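Local coordinates for bromodomain protein, putative (Plasmodium falciparum 3D7, PDB 4PY6) that probably recognises acetylated lysine, as other bromodomains do, through the bromodomain that forms this piece of a much longer protein, at residues R18-Q22 with W23-L27; Y91-M94 with K95-Y98; F125-L128 with W129-K133. One frame throughout, in Å; residues are numbered along the deposited sequence.

In the fold
The three contacts are local, each made within a single turn or two of chain, and all lie on helices of the bundle of a bromodomain, or at the start of one. Contact 1 comes first, at the start of helix 22-32; contact 2 lies midway along helix 87-104, and contact 3 in the later half of helix 112-138. Centres of contacts 1 and 2 are about 19 Å apart, and the two do not touch. Contact 3 meets both: Leu27 and Ile26 of contact 1 pack on Trp129 and Trp132, and Tyr91 of contact 2 meets Glu126, Phe125 and Trp129. Helix 112-138 thus ties the two other helices together. Ile97 of contact 2 lies about 7 Å from the bound ligand.

Contact 1. Residues R18-Q22 with W23-L27; sequences RLLKQ and WEKIL
Glu24 reaches back across the start of its helix to Lys21 and Arg18, and one carboxylate oxygen serves both. The shorter and straighter bond comes from the backbone of Lys21, the N-cap residue: its N lies 2.8 Å from Glu24 OE1, on the anti lone pair, with a nearly straight N-H...O angle of 173°. This is the N3-to-N-cap half of a capping box; lysine, having no side-chain acceptor, cannot return the other half. Arg18 NH2 completes a salt bridge to Glu24 OE1 at 3.1 Å. The oxygen lies in the guanidinium plane, the donor stands above the carboxylate plane, and the two planes are 76° apart. Glu24 can span the gap because its chain is extended beyond CG (chi2 178°).

Alongside, Lys21 and Trp23 point the same way, and Lys21 CD comes within 3.5 Å of Trp23 NE1, meeting the indole obliquely. Leu20 CD2 packs on Glu24 CB at 3.8 Å, the two side chains crossing at a slant. The side chains of Gln22 and Lys25 cross at about a right angle, their polar ends bridged by a water that donates to Gln22 OE1 and accepts from Lys25 NZ. The helix takes up its regular pattern here, with Lys25 N bonded to Lys21 O at 3.1 Å.

Arg18 has a second partner, its NE bonding to Ser80 O near the end of helix 72-81. Trp23 meets Phe140 edge-to-face and rests on Pro87 of helix 87-104, while Ile26 packs on helix 112-138.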
loop_
_atom_site.group_PDB
_atom_site.type_symbol
_atom_site.label_atom_id
_atom_site.label_comp_id
_atom_site.label_asym_id
_atom_site.label_seq_id
_atom_site.Cartn_x
_atom_site.Cartn_y
_atom_site.Cartn_z
ATOM N N ARG A 18 19.816 3.484 24.236
ATOM C CA ARG A 18 18.542 3.628 24.945
ATOM C C ARG A 18 17.631 2.453 24.596
ATOM O O ARG A 18 17.402 2.175 23.417
ATOM C CB ARG A 18 17.863 4.968 24.602
ATOM C CG ARG A 18 16.626 5.271 25.455
ATOM C CD ARG A 18 15.698 6.286 24.806
ATOM N NE ARG A 18 14.952 5.715 23.680
ATOM C CZ ARG A 18 13.732 5.195 23.769
ATOM N NH1 ARG A 18 13.095 5.167 24.933
ATOM N NH2 ARG A 18 13.136 4.700 22.691
ATOM N N LEU A 19 17.147 1.746 25.629
ATOM C CA LEU A 19 16.277 0.586 25.459
ATOM C C LEU A 19 14.868 1.016 25.068
ATOM O O LEU A 19 14.204 1.736 25.818
ATOM C CB LEU A 19 16.261 -0.299 26.721
ATOM C CG LEU A 19 17.570 -1.014 27.068
ATOM C CD1 LEU A 19 17.645 -1.310 28.548
ATOM C CD2 LEU A 19 17.743 -2.290 26.254
ATOM N N LEU A 20 14.439 0.604 23.865
ATOM C CA LEU A 20 13.117 0.910 23.325
ATOM C C LEU A 20 12.050 0.120 24.067
ATOM O O LEU A 20 12.274 -1.045 24.413
ATOM C CB LEU A 20 13.062 0.563 21.828
ATOM C CG LEU A 20 13.248 1.711 20.844
ATOM C CD1 LEU A 20 14.723 1.980 20.583
ATOM C CD2 LEU A 20 12.566 1.401 19.529
ATOM N N LYS A 21 10.884 0.747 24.298
ATOM C CA LYS A 21 9.735 0.103 24.944
ATOM C C LYS A 21 9.144 -0.886 23.935
ATOM O O LYS A 21 9.357 -0.718 22.731
ATOM C CB LYS A 21 8.681 1.149 25.353
ATOM C CG LYS A 21 9.156 2.136 26.415
ATOM C CD LYS A 21 8.434 3.469 26.293
ATOM C CE LYS A 21 8.890 4.472 27.322
ATOM N NZ LYS A 21 8.174 5.769 27.177
ATOM N N GLN A 22 8.429 -1.922 24.414
ATOM C CA GLN A 22 7.839 -2.931 23.528
ATOM C C GLN A 22 6.908 -2.337 22.467
ATOM O O GLN A 22 6.992 -2.764 21.316
ATOM C CB GLN A 22 7.192 -4.090 24.310
ATOM C CG GLN A 22 6.894 -5.344 23.465
ATOM C CD GLN A 22 8.101 -6.003 22.819
ATOM O OE1 GLN A 22 9.221 -6.003 23.347
ATOM N NE2 GLN A 22 7.883 -6.617 21.668
ATOM N N TRP A 23 6.087 -1.317 22.823
ATOM C CA TRP A 23 5.197 -0.656 21.858
ATOM C C TRP A 23 5.982 0.097 20.778
ATOM O O TRP A 23 5.555 0.102 19.627
ATOM C CB TRP A 23 4.129 0.230 22.531
ATOM C CG TRP A 23 4.648 1.432 23.264
ATOM C CD1 TRP A 23 4.886 1.531 24.603
ATOM C CD2 TRP A 23 4.911 2.732 22.714
ATOM N NE1 TRP A 23 5.315 2.800 24.917
ATOM C CE2 TRP A 23 5.346 3.557 23.775
ATOM C CE3 TRP A 23 4.847 3.277 21.419
ATOM C CZ2 TRP A 23 5.712 4.895 23.583
ATOM C CZ3 TRP A 23 5.219 4.599 21.229
ATOM C CH2 TRP A 23 5.636 5.396 22.303
ATOM N N GLU A 24 7.143 0.690 21.148
ATOM C CA GLU A 24 8.043 1.406 20.233
ATOM C C GLU A 24 8.689 0.430 19.235
ATOM O O GLU A 24 8.912 0.800 18.081
ATOM C CB GLU A 24 9.140 2.159 21.007
ATOM C CG GLU A 24 8.647 3.324 21.849
ATOM C CD GLU A 24 9.712 4.044 22.656
ATOM O OE1 GLU A 24 10.422 3.376 23.443
ATOM O OE2 GLU A 24 9.813 5.286 22.530
ATOM N N LYS A 25 8.994 -0.807 19.689
ATOM C CA LYS A 25 9.590 -1.878 18.882
ATOM C C LYS A 25 8.615 -2.397 17.816
ATOM O O LYS A 25 9.051 -2.738 16.714
ATOM C CB LYS A 25 10.061 -3.038 19.775
ATOM C CG LYS A 25 11.388 -2.786 20.472
ATOM C CD LYS A 25 11.753 -3.928 21.407
ATOM C CE LYS A 25 13.068 -3.692 22.105
ATOM N NZ LYS A 25 13.347 -4.741 23.119
ATOM N N ILE A 26 7.303 -2.471 18.153
ATOM C CA ILE A 26 6.236 -2.918 17.245
ATOM C C ILE A 26 6.078 -1.900 16.103
ATOM O O ILE A 26 5.970 -2.300 14.946
ATOM C CB ILE A 26 4.890 -3.210 17.991
ATOM C CG1 ILE A 26 5.071 -4.294 19.081
ATOM C CG2 ILE A 26 3.772 -3.618 17.006
ATOM C CD1 ILE A 26 4.079 -4.209 20.260
ATOM N N LEU A 27 6.109 -0.592 16.428
ATOM C CA LEU A 27 5.996 0.478 15.428
ATOM C C LEU A 27 7.199 0.492 14.495
ATOM O O LEU A 27 7.038 0.703 13.293
ATOM C CB LEU A 27 5.833 1.862 16.088
ATOM C CG LEU A 27 4.699 2.041 17.095
ATOM C CD1 LEU A 27 4.775 3.391 17.749
ATOM C CD2 LEU A 27 3.344 1.836 16.465
HETATM O O HOH W 1 11.084 -4.660 24.768
#

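Contact 2. Residues Y91-M94 with K95-Y98; sequences YHDM and KLIY
Within the bromodomain helical bundle, Tyr91 and Lys95 meet one turn apart on helix 87-104, whose far end supplies Phe104, and the residue just after it Asn105, to the pocket occupied by the tetrahydropteridine ligand. Their side chains run together in the same direction. Lys95 CG sits over one face of the phenol in a CH-pi contact, 4.1 Å from the ring centroid of Tyr91 and 16° off its normal. The lysine then folds at its middle bonds (chi2 -77°, chi3 -83°), which brings Lys95 CE within 3.9 Å of Tyr91 OH. Both polar ends finish on helix 112-138: Tyr91 OH is hydrogen-bonded to Glu126, and Lys95 NZ pairs with Asp122.

The backbone beneath is regular at first, with Lys95 N bonded to Tyr91 O at 3.0 Å and Leu96 N to His92 O. Farther on it slackens, for Ile97 N divides itself weakly between Asp93 O and Met94 O, 3.4 Å from each. Asp93 faces another way, its carboxylate held by Lys68 and Tyr84.

Met94 and Ile97 make a looser apolar pair, and both side chains also lean on Ile75 of helix 72-81, joining the two helices in the core. Tyr98 bonds through its hydroxyl to Tyr72, while its ring meets the Met94 carbonyl obliquely, with Tyr98 CE2 3.2 Å from Met94 O.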
loop_
_atom_site.group_PDB
_atom_site.type_symbol
_atom_site.label_atom_id
_atom_site.label_comp_id
_atom_site.label_asym_id
_atom_site.label_seq_id
_atom_site.Cartn_x
_atom_site.Cartn_y
_atom_site.Cartn_z
ATOM N N TYR A 91 1.498 7.655 14.824
ATOM C CA TYR A 91 0.395 7.529 13.866
ATOM C C TYR A 91 0.153 8.871 13.166
ATOM O O TYR A 91 0.057 8.905 11.939
ATOM C CB TYR A 91 -0.887 7.027 14.581
ATOM C CG TYR A 91 -2.142 7.071 13.736
ATOM C CD1 TYR A 91 -2.488 6.005 12.909
ATOM C CD2 TYR A 91 -2.996 8.170 13.775
ATOM C CE1 TYR A 91 -3.630 6.048 12.113
ATOM C CE2 TYR A 91 -4.138 8.227 12.976
ATOM C CZ TYR A 91 -4.454 7.161 12.150
ATOM O OH TYR A 91 -5.582 7.204 11.370
ATOM N N HIS A 92 0.068 9.967 13.950
ATOM C CA HIS A 92 -0.149 11.326 13.453
ATOM C C HIS A 92 0.989 11.805 12.561
ATOM O O HIS A 92 0.721 12.464 11.557
ATOM C CB HIS A 92 -0.390 12.312 14.609
ATOM C CG HIS A 92 -1.699 12.124 15.318
ATOM N ND1 HIS A 92 -1.861 12.506 16.639
ATOM C CD2 HIS A 92 -2.866 11.604 14.870
ATOM C CE1 HIS A 92 -3.113 12.210 16.948
ATOM N NE2 HIS A 92 -3.755 11.663 15.916
ATOM N N ASP A 93 2.246 11.449 12.908
ATOM C CA ASP A 93 3.440 11.810 12.135
ATOM C C ASP A 93 3.523 11.035 10.825
ATOM O O ASP A 93 3.859 11.620 9.795
ATOM C CB ASP A 93 4.724 11.642 12.967
ATOM C CG ASP A 93 5.139 12.853 13.795
ATOM O OD1 ASP A 93 4.382 13.850 13.818
ATOM O OD2 ASP A 93 6.229 12.811 14.397
ATOM N N MET A 94 3.199 9.725 10.854
ATOM C CA MET A 94 3.198 8.874 9.660
ATOM C C MET A 94 2.139 9.365 8.676
ATOM O O MET A 94 2.438 9.490 7.490
ATOM C CB MET A 94 2.969 7.399 10.019
ATOM C CG MET A 94 4.145 6.740 10.720
ATOM S SD MET A 94 5.530 6.329 9.633
ATOM C CE MET A 94 4.986 4.779 8.990
ATOM N N LYS A 95 0.929 9.708 9.182
ATOM C CA LYS A 95 -0.186 10.243 8.388
ATOM C C LYS A 95 0.158 11.613 7.795
ATOM O O LYS A 95 -0.279 11.925 6.686
ATOM C CB LYS A 95 -1.469 10.345 9.234
ATOM C CG LYS A 95 -2.183 9.009 9.501
ATOM C CD LYS A 95 -2.986 8.470 8.309
ATOM C CE LYS A 95 -4.367 9.070 8.172
ATOM N NZ LYS A 95 -5.123 8.457 7.045
ATOM N N LEU A 96 0.950 12.414 8.537
ATOM C CA LEU A 96 1.403 13.750 8.153
ATOM C C LEU A 96 2.254 13.731 6.879
ATOM O O LEU A 96 2.106 14.635 6.059
ATOM C CB LEU A 96 2.161 14.394 9.327
ATOM C CG LEU A 96 2.479 15.888 9.281
ATOM C CD1 LEU A 96 1.214 16.734 9.173
ATOM C CD2 LEU A 96 3.256 16.298 10.517
ATOM N N ILE A 97 3.112 12.698 6.702
ATOM C CA ILE A 97 3.967 12.514 5.518
ATOM C C ILE A 97 3.109 12.532 4.241
ATOM O O ILE A 97 3.376 13.312 3.322
ATOM C CB ILE A 97 4.788 11.186 5.598
ATOM C CG1 ILE A 97 5.740 11.149 6.807
ATOM C CG2 ILE A 97 5.537 10.909 4.287
ATOM C CD1 ILE A 97 6.368 9.763 7.067
ATOM N N TYR A 98 2.086 11.664 4.200
ATOM C CA TYR A 98 1.192 11.501 3.059
ATOM C C TYR A 98 0.244 12.678 2.876
ATOM O O TYR A 98 -0.011 13.066 1.736
ATOM C CB TYR A 98 0.449 10.151 3.121
ATOM C CG TYR A 98 1.293 9.009 3.657
ATOM C CD1 TYR A 98 2.479 8.635 3.029
ATOM C CD2 TYR A 98 0.912 8.314 4.799
ATOM C CE1 TYR A 98 3.279 7.617 3.544
ATOM C CE2 TYR A 98 1.680 7.262 5.295
ATOM C CZ TYR A 98 2.866 6.920 4.667
ATOM O OH TYR A 98 3.635 5.893 5.162
#

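Contact 3. Residues F125-L128 with W129-K133; sequences FEFL and WNKWK
Four successive backbone bonds bind Phe125-Leu128 to Trp129-Lys133 as continuous alpha helix, each amide reaching the carbonyl four residues earlier. The shortest runs from Trp129 N to Phe125 O at 2.8 Å, and the last joins Trp132 N to Leu128 O at 3.2 Å.

The same Leu128 carbonyl also meets the indole of Trp132. Its oxygen lies in the ring plane at the edge, 3.2 Å from Trp132 CD1, so that a C-H edge and the backbone N-H of one residue converge on one acceptor. With chi1 at -67°, CG stands beside the backbone N of Trp132, which brings CD1 to the carbonyl.

Phe125 and Trp129, also one turn apart, pack obliquely. Trp129 CB lies over one face of the phenyl, and Phe125 CZ approaches Trp129 CE3 to 4.2 Å. The phenyl and five-membered ring planes are inclined by 38°, with the centroids of the Phe125 ring and the Trp129 five-membered ring 6.0 Å apart. Round the helix, Lys131 lays the aliphatic part of its chain by Phe127, with Lys131 CD 4.2 Å from Phe127 CE1.

The side chains of this helix meet several neighbours. Phe125 packs against Val31 and Phe90 of two other helices, Trp132 reaches Asn30, and Phe127 and Leu128 touch Met123 of the second subunit. Phe125, Trp129 and Trp132 thus pack helix 112-138 against helix 22-32, and Phe125 and Trp129 also pack it against helix 87-104, within the helical bundle of the bromodomain fold.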
loop_
_atom_site.group_PDB
_atom_site.type_symbol
_atom_site.label_atom_id
_atom_site.label_comp_id
_atom_site.label_asym_id
_atom_site.label_seq_id
_atom_site.Cartn_x
_atom_site.Cartn_y
_atom_site.Cartn_z
ATOM N N PHE A 125 -0.176 1.838 5.293
ATOM C CA PHE A 125 0.076 2.193 6.694
ATOM C C PHE A 125 -1.160 1.935 7.555
ATOM O O PHE A 125 -1.029 1.390 8.653
ATOM C CB PHE A 125 0.555 3.658 6.843
ATOM C CG PHE A 125 0.492 4.194 8.258
ATOM C CD1 PHE A 125 1.378 3.743 9.232
ATOM C CD2 PHE A 125 -0.478 5.120 8.627
ATOM C CE1 PHE A 125 1.293 4.207 10.548
ATOM C CE2 PHE A 125 -0.559 5.588 9.943
ATOM C CZ PHE A 125 0.325 5.123 10.895
ATOM N N GLU A 126 -2.355 2.332 7.057
ATOM C CA GLU A 126 -3.637 2.146 7.742
ATOM C C GLU A 126 -3.952 0.672 7.972
ATOM O O GLU A 126 -4.537 0.338 9.002
ATOM C CB GLU A 126 -4.780 2.837 6.989
ATOM C CG GLU A 126 -4.910 4.326 7.282
ATOM C CD GLU A 126 -5.351 4.724 8.680
ATOM O OE1 GLU A 126 -6.109 3.959 9.322
ATOM O OE2 GLU A 126 -4.966 5.831 9.120
ATOM N N PHE A 127 -3.548 -0.208 7.028
ATOM C CA PHE A 127 -3.723 -1.659 7.147
ATOM C C PHE A 127 -2.818 -2.172 8.264
ATOM O O PHE A 127 -3.282 -2.913 9.129
ATOM C CB PHE A 127 -3.407 -2.373 5.813
ATOM C CG PHE A 127 -3.302 -3.882 5.908
ATOM C CD1 PHE A 127 -2.077 -4.497 6.153
ATOM C CD2 PHE A 127 -4.426 -4.685 5.765
ATOM C CE1 PHE A 127 -1.983 -5.888 6.257
ATOM C CE2 PHE A 127 -4.329 -6.077 5.866
ATOM C CZ PHE A 127 -3.107 -6.669 6.104
ATOM N N LEU A 128 -1.527 -1.775 8.233
ATOM C CA LEU A 128 -0.508 -2.162 9.209
ATOM C C LEU A 128 -0.816 -1.653 10.612
ATOM O O LEU A 128 -0.513 -2.343 11.586
ATOM C CB LEU A 128 0.895 -1.718 8.757
ATOM C CG LEU A 128 1.498 -2.486 7.573
ATOM C CD1 LEU A 128 2.630 -1.706 6.941
ATOM C CD2 LEU A 128 1.969 -3.878 7.983
ATOM N N TRP A 129 -1.442 -0.462 10.715
ATOM C CA TRP A 129 -1.849 0.122 11.993
ATOM C C TRP A 129 -3.046 -0.646 12.555
ATOM O O TRP A 129 -3.071 -0.921 13.750
ATOM C CB TRP A 129 -2.168 1.619 11.853
ATOM C CG TRP A 129 -2.574 2.270 13.145
ATOM C CD1 TRP A 129 -3.845 2.504 13.580
ATOM C CD2 TRP A 129 -1.701 2.733 14.183
ATOM N NE1 TRP A 129 -3.819 3.093 14.822
ATOM C CE2 TRP A 129 -2.515 3.250 15.216
ATOM C CE3 TRP A 129 -0.304 2.774 14.338
ATOM C CZ2 TRP A 129 -1.982 3.803 16.387
ATOM C CZ3 TRP A 129 0.223 3.326 15.498
ATOM C CH2 TRP A 129 -0.611 3.825 16.508
ATOM N N ASN A 130 -4.019 -1.003 11.693
ATOM C CA ASN A 130 -5.221 -1.753 12.072
ATOM C C ASN A 130 -4.890 -3.185 12.504
ATOM O O ASN A 130 -5.488 -3.691 13.456
ATOM C CB ASN A 130 -6.232 -1.761 10.924
ATOM C CG ASN A 130 -7.585 -1.202 11.294
ATOM O OD1 ASN A 130 -8.558 -1.941 11.481
ATOM N ND2 ASN A 130 -7.681 0.120 11.391
ATOM N N LYS A 131 -3.932 -3.824 11.809
ATOM C CA LYS A 131 -3.456 -5.184 12.069
ATOM C C LYS A 131 -2.725 -5.268 13.423
ATOM O O LYS A 131 -2.864 -6.268 14.128
ATOM C CB LYS A 131 -2.523 -5.628 10.923
ATOM C CG LYS A 131 -2.032 -7.071 10.991
ATOM C CD LYS A 131 -0.847 -7.287 10.060
ATOM C CE LYS A 131 -0.080 -8.553 10.367
ATOM N NZ LYS A 131 -0.805 -9.773 9.923
ATOM N N TRP A 132 -1.966 -4.215 13.783
ATOM C CA TRP A 132 -1.165 -4.186 15.005
ATOM C C TRP A 132 -1.692 -3.370 16.196
ATOM O O TRP A 132 -1.143 -3.522 17.290
ATOM C CB TRP A 132 0.291 -3.824 14.679
ATOM C CG TRP A 132 1.001 -4.875 13.884
ATOM C CD1 TRP A 132 1.112 -4.940 12.528
ATOM C CD2 TRP A 132 1.658 -6.041 14.398
ATOM N NE1 TRP A 132 1.815 -6.063 12.163
ATOM C CE2 TRP A 132 2.159 -6.761 13.291
ATOM C CE3 TRP A 132 1.875 -6.549 15.691
ATOM C CZ2 TRP A 132 2.877 -7.954 13.437
ATOM C CZ3 TRP A 132 2.587 -7.732 15.834
ATOM C CH2 TRP A 132 3.080 -8.419 14.717
ATOM N N LYS A 133 -2.747 -2.537 16.012
ATOM C CA LYS A 133 -3.309 -1.683 17.077
ATOM C C LYS A 133 -3.700 -2.385 18.382
ATOM O O LYS A 133 -3.634 -1.763 19.444
ATOM C CB LYS A 133 -4.417 -0.738 16.566
ATOM C CG LYS A 133 -5.750 -1.409 16.216
ATOM C CD LYS A 133 -6.742 -0.454 15.521
ATOM C CE LYS A 133 -7.303 0.659 16.390
ATOM N NZ LYS A 133 -8.201 0.151 17.464
#